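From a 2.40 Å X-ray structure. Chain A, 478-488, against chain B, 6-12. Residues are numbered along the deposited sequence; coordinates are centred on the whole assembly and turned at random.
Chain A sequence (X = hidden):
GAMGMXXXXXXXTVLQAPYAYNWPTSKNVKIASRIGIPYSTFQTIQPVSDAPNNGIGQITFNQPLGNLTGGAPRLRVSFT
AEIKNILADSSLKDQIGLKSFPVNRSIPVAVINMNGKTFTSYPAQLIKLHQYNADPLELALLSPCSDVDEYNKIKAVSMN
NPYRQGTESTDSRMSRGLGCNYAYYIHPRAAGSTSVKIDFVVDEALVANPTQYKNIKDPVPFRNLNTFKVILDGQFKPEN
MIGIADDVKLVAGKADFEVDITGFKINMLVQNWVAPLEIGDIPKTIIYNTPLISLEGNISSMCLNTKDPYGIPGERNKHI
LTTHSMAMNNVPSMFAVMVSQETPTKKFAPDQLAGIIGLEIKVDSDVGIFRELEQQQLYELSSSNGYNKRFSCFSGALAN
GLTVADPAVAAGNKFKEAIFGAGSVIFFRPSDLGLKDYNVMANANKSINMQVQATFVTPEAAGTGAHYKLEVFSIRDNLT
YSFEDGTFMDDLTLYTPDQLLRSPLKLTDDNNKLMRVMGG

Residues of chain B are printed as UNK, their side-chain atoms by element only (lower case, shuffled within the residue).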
# COMPACT_ATOMS: atom_id res chain seq x y z
N ASN A 478 -11.23 28.61 -1.87
CA ASN A 478 -12.38 29.34 -1.36
C ASN A 478 -12.57 28.95 0.10
O ASN A 478 -12.59 27.76 0.43
CB ASN A 478 -13.62 28.99 -2.19
CG ASN A 478 -14.88 29.68 -1.70
OD1 ASN A 478 -15.10 30.86 -1.97
ND2 ASN A 478 -15.72 28.94 -0.98
N LEU A 479 -12.69 29.95 0.97
CA LEU A 479 -12.80 29.72 2.41
C LEU A 479 -14.17 30.14 2.93
O LEU A 479 -14.78 31.05 2.39
CB LEU A 479 -11.71 30.49 3.17
CG LEU A 479 -10.27 30.17 2.76
CD1 LEU A 479 -9.30 30.98 3.60
CD2 LEU A 479 -9.94 28.69 2.89
N THR A 480 -14.63 29.43 3.96
CA THR A 480 -15.86 29.76 4.68
C THR A 480 -15.47 30.19 6.09
O THR A 480 -14.67 29.52 6.75
CB THR A 480 -16.83 28.56 4.71
OG1 THR A 480 -17.23 28.24 3.37
CG2 THR A 480 -18.08 28.88 5.52
N TYR A 481 -16.04 31.30 6.54
CA TYR A 481 -15.71 31.91 7.83
C TYR A 481 -16.93 31.81 8.75
O TYR A 481 -18.02 32.22 8.37
CB TYR A 481 -15.33 33.37 7.63
CG TYR A 481 -14.17 33.58 6.68
CD1 TYR A 481 -14.39 33.72 5.30
CD2 TYR A 481 -12.86 33.64 7.14
CE1 TYR A 481 -13.33 33.91 4.42
CE2 TYR A 481 -11.79 33.83 6.27
CZ TYR A 481 -12.03 33.96 4.91
OH TYR A 481 -10.98 34.15 4.05
N SER A 482 -16.72 31.25 9.95
CA SER A 482 -17.76 31.13 10.97
C SER A 482 -17.48 32.16 12.07
O SER A 482 -16.53 32.00 12.83
CB SER A 482 -17.76 29.72 11.57
OG SER A 482 -18.69 29.59 12.63
N PHE A 483 -18.31 33.20 12.14
CA PHE A 483 -18.17 34.25 13.16
C PHE A 483 -18.90 33.89 14.45
O PHE A 483 -19.90 33.16 14.43
CB PHE A 483 -18.66 35.59 12.61
CG PHE A 483 -17.84 36.10 11.46
CD1 PHE A 483 -16.71 36.87 11.69
CD2 PHE A 483 -18.19 35.79 10.15
CE1 PHE A 483 -15.94 37.34 10.63
CE2 PHE A 483 -17.42 36.26 9.08
CZ PHE A 483 -16.30 37.04 9.32
N GLU A 484 -18.40 34.43 15.56
CA GLU A 484 -18.89 34.12 16.91
C GLU A 484 -20.37 34.48 17.11
O GLU A 484 -21.09 33.77 17.81
CB GLU A 484 -18.05 34.87 17.95
CG GLU A 484 -18.14 34.29 19.36
CD GLU A 484 -17.23 35.01 20.33
OE1 GLU A 484 -17.34 36.25 20.45
OE2 GLU A 484 -16.42 34.33 20.99
N ASP A 485 -20.79 35.58 16.50
CA ASP A 485 -22.19 36.04 16.57
C ASP A 485 -23.19 35.20 15.75
O ASP A 485 -24.39 35.48 15.79
CB ASP A 485 -22.30 37.54 16.21
CG ASP A 485 -21.83 37.87 14.80
OD1 ASP A 485 -21.67 36.96 13.95
OD2 ASP A 485 -21.60 39.07 14.53
N GLY A 486 -22.70 34.21 15.00
CA GLY A 486 -23.54 33.26 14.27
C GLY A 486 -23.42 33.36 12.77
O GLY A 486 -23.80 32.43 12.05
N THR A 487 -22.88 34.48 12.28
CA THR A 487 -22.79 34.75 10.85
C THR A 487 -21.81 33.80 10.15
O THR A 487 -20.75 33.47 10.68
CB THR A 487 -22.33 36.20 10.60
OG1 THR A 487 -23.16 37.10 11.35
CG2 THR A 487 -22.41 36.57 9.11
N PHE A 488 -22.21 33.37 8.95
CA PHE A 488 -21.34 32.62 8.05
C PHE A 488 -21.16 33.43 6.77
O PHE A 488 -22.12 34.02 6.26
CB PHE A 488 -21.96 31.26 7.73
CG PHE A 488 -21.72 30.21 8.78
CD1 PHE A 488 -22.57 30.11 9.88
CD2 PHE A 488 -20.66 29.32 8.67
CE1 PHE A 488 -22.35 29.14 10.85
CE2 PHE A 488 -20.44 28.35 9.63
CZ PHE A 488 -21.28 28.25 10.73
N UNK B 6 -19.63 42.15 10.23
CA UNK B 6 -18.57 41.10 10.13
C UNK B 6 -17.84 41.16 8.79
O UNK B 6 -18.46 41.41 7.75
c UNK B 6 -19.71 39.47 11.70
n UNK B 6 -21.03 39.31 11.81
c UNK B 6 -19.16 39.69 10.31
o UNK B 6 -18.96 39.43 12.68
N UNK B 7 -16.53 40.94 8.83
CA UNK B 7 -15.68 40.97 7.64
C UNK B 7 -14.58 39.89 7.78
O UNK B 7 -14.08 39.67 8.88
c UNK B 7 -14.23 42.83 8.65
c UNK B 7 -15.06 42.38 7.44
o UNK B 7 -14.23 42.38 6.27
N UNK B 8 -14.23 39.21 6.67
CA UNK B 8 -13.17 38.19 6.75
C UNK B 8 -11.82 38.78 7.19
O UNK B 8 -11.46 39.85 6.71
c UNK B 8 -14.82 39.26 5.31
c UNK B 8 -14.37 37.99 4.68
c UNK B 8 -13.07 37.66 5.31
N UNK B 9 -11.10 38.08 8.08
CA UNK B 9 -9.81 38.60 8.54
C UNK B 9 -8.74 38.52 7.46
O UNK B 9 -8.84 37.71 6.53
c UNK B 9 -9.46 37.68 9.71
c UNK B 9 -10.11 36.39 9.37
c UNK B 9 -11.39 36.75 8.66
N UNK B 10 -7.73 39.37 7.58
CA UNK B 10 -6.61 39.41 6.66
C UNK B 10 -5.71 38.19 6.90
O UNK B 10 -5.34 37.92 8.05
o UNK B 10 -3.09 40.05 7.14
c UNK B 10 -4.81 41.05 5.76
o UNK B 10 -2.58 40.55 5.06
c UNK B 10 -5.83 40.71 6.86
c UNK B 10 -3.40 40.51 6.01
N UNK B 11 -5.39 37.47 5.83
CA UNK B 11 -4.55 36.27 5.90
C UNK B 11 -3.25 36.52 5.15
O UNK B 11 -3.26 37.04 4.04
c UNK B 11 -5.28 35.08 5.28
c UNK B 11 -6.36 34.14 7.35
c UNK B 11 -7.30 33.60 5.10
c UNK B 11 -6.60 34.66 5.94
N UNK B 12 -2.13 36.13 5.77
CA UNK B 12 -0.81 36.29 5.16
C UNK B 12 -0.61 35.29 4.04
O UNK B 12 -1.24 34.22 4.03
c UNK B 12 0.22 37.12 7.33
o UNK B 12 0.55 36.75 8.48
c UNK B 12 0.30 36.11 6.20
o UNK B 12 -0.16 38.29 7.08

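Position 6 of chain B carries four side-chain atoms: two carbons in line, the second bonded to one oxygen and one nitrogen. Its CB lies 3.8 Å from the centroid of the F483(A) ring and 1° off the ring normal, squarely over one face. The nitrogen sits 2.8 Å from OD2 of D485(A), with an N-H...acceptor angle of 159°. A planar amide one carbon removed from the backbone is asparagine, N6(B), and ND2 is the donor of that hydrogen bond. T487(A) OG1 is also near N6(B) ND2, at 3.1 Å, but the angle is too poor for a hydrogen bond.

Position 7 has three side-chain atoms, one carbon bearing an oxygen and a carbon. Its CA-to-CB bond points away from chain A, and its closest contact is through the backbone: O approaches CE1 of F483(A) at 3.5 Å, near the plane of the ring. The branching at CB identifies threonine, T7(B).

Position 8 has three carbons that close a ring onto the backbone N. Its CB stands 3.9 Å from the centroid of the Y481(A) ring, 14° off the normal, a CH-pi contact over one face. The closed ring makes it proline, P8(B).

At position 9, three carbons again return to the backbone N. The ring carbon bonded to N lies 3.8 Å from CD2 of Y481(A), in an oblique approach to the ring. This is a second proline, P9(B), and the carbon is its CD.

Position 10 shows three carbons in a chain, the third carrying two oxygens. Its CA-to-CB bond points away, and the side chain makes no contact with the chain A stretch. A carboxylate two methylenes from CA is glutamate, E10(B).

Position 11 has four carbons, forked at the second. Its CA-to-CB bond is directed toward chain A, and one terminal carbon of the fork lies 3.6 Å from CD1 of L479(A) and 3.9 Å from OH of Y481(A). The pattern is that of leucine, L11(B), and the carbon is CD1.

Position 12 has two carbons, the second with two oxygens, out of reach of the chain A stretch. This short acid is aspartate, D12(B).

The contact works through alternation along the strand: L479(A), Y481(A) and F483(A) point toward chain B and meet L11(B), the two prolines and N6(B) in turn. The two stretches together bury 408 Å², both sides summed. At the end of the strand, a type I turn from F483(A) to G486(A) brings in D485(A). T487(A) donates from N and OG1 to D485(A) OD1, at 3.2 and 3.0 Å, bracing the carboxylate whose OD2 accepts the hydrogen bond from N6(B) ND2.

Chain B (6-12) NTPPELD
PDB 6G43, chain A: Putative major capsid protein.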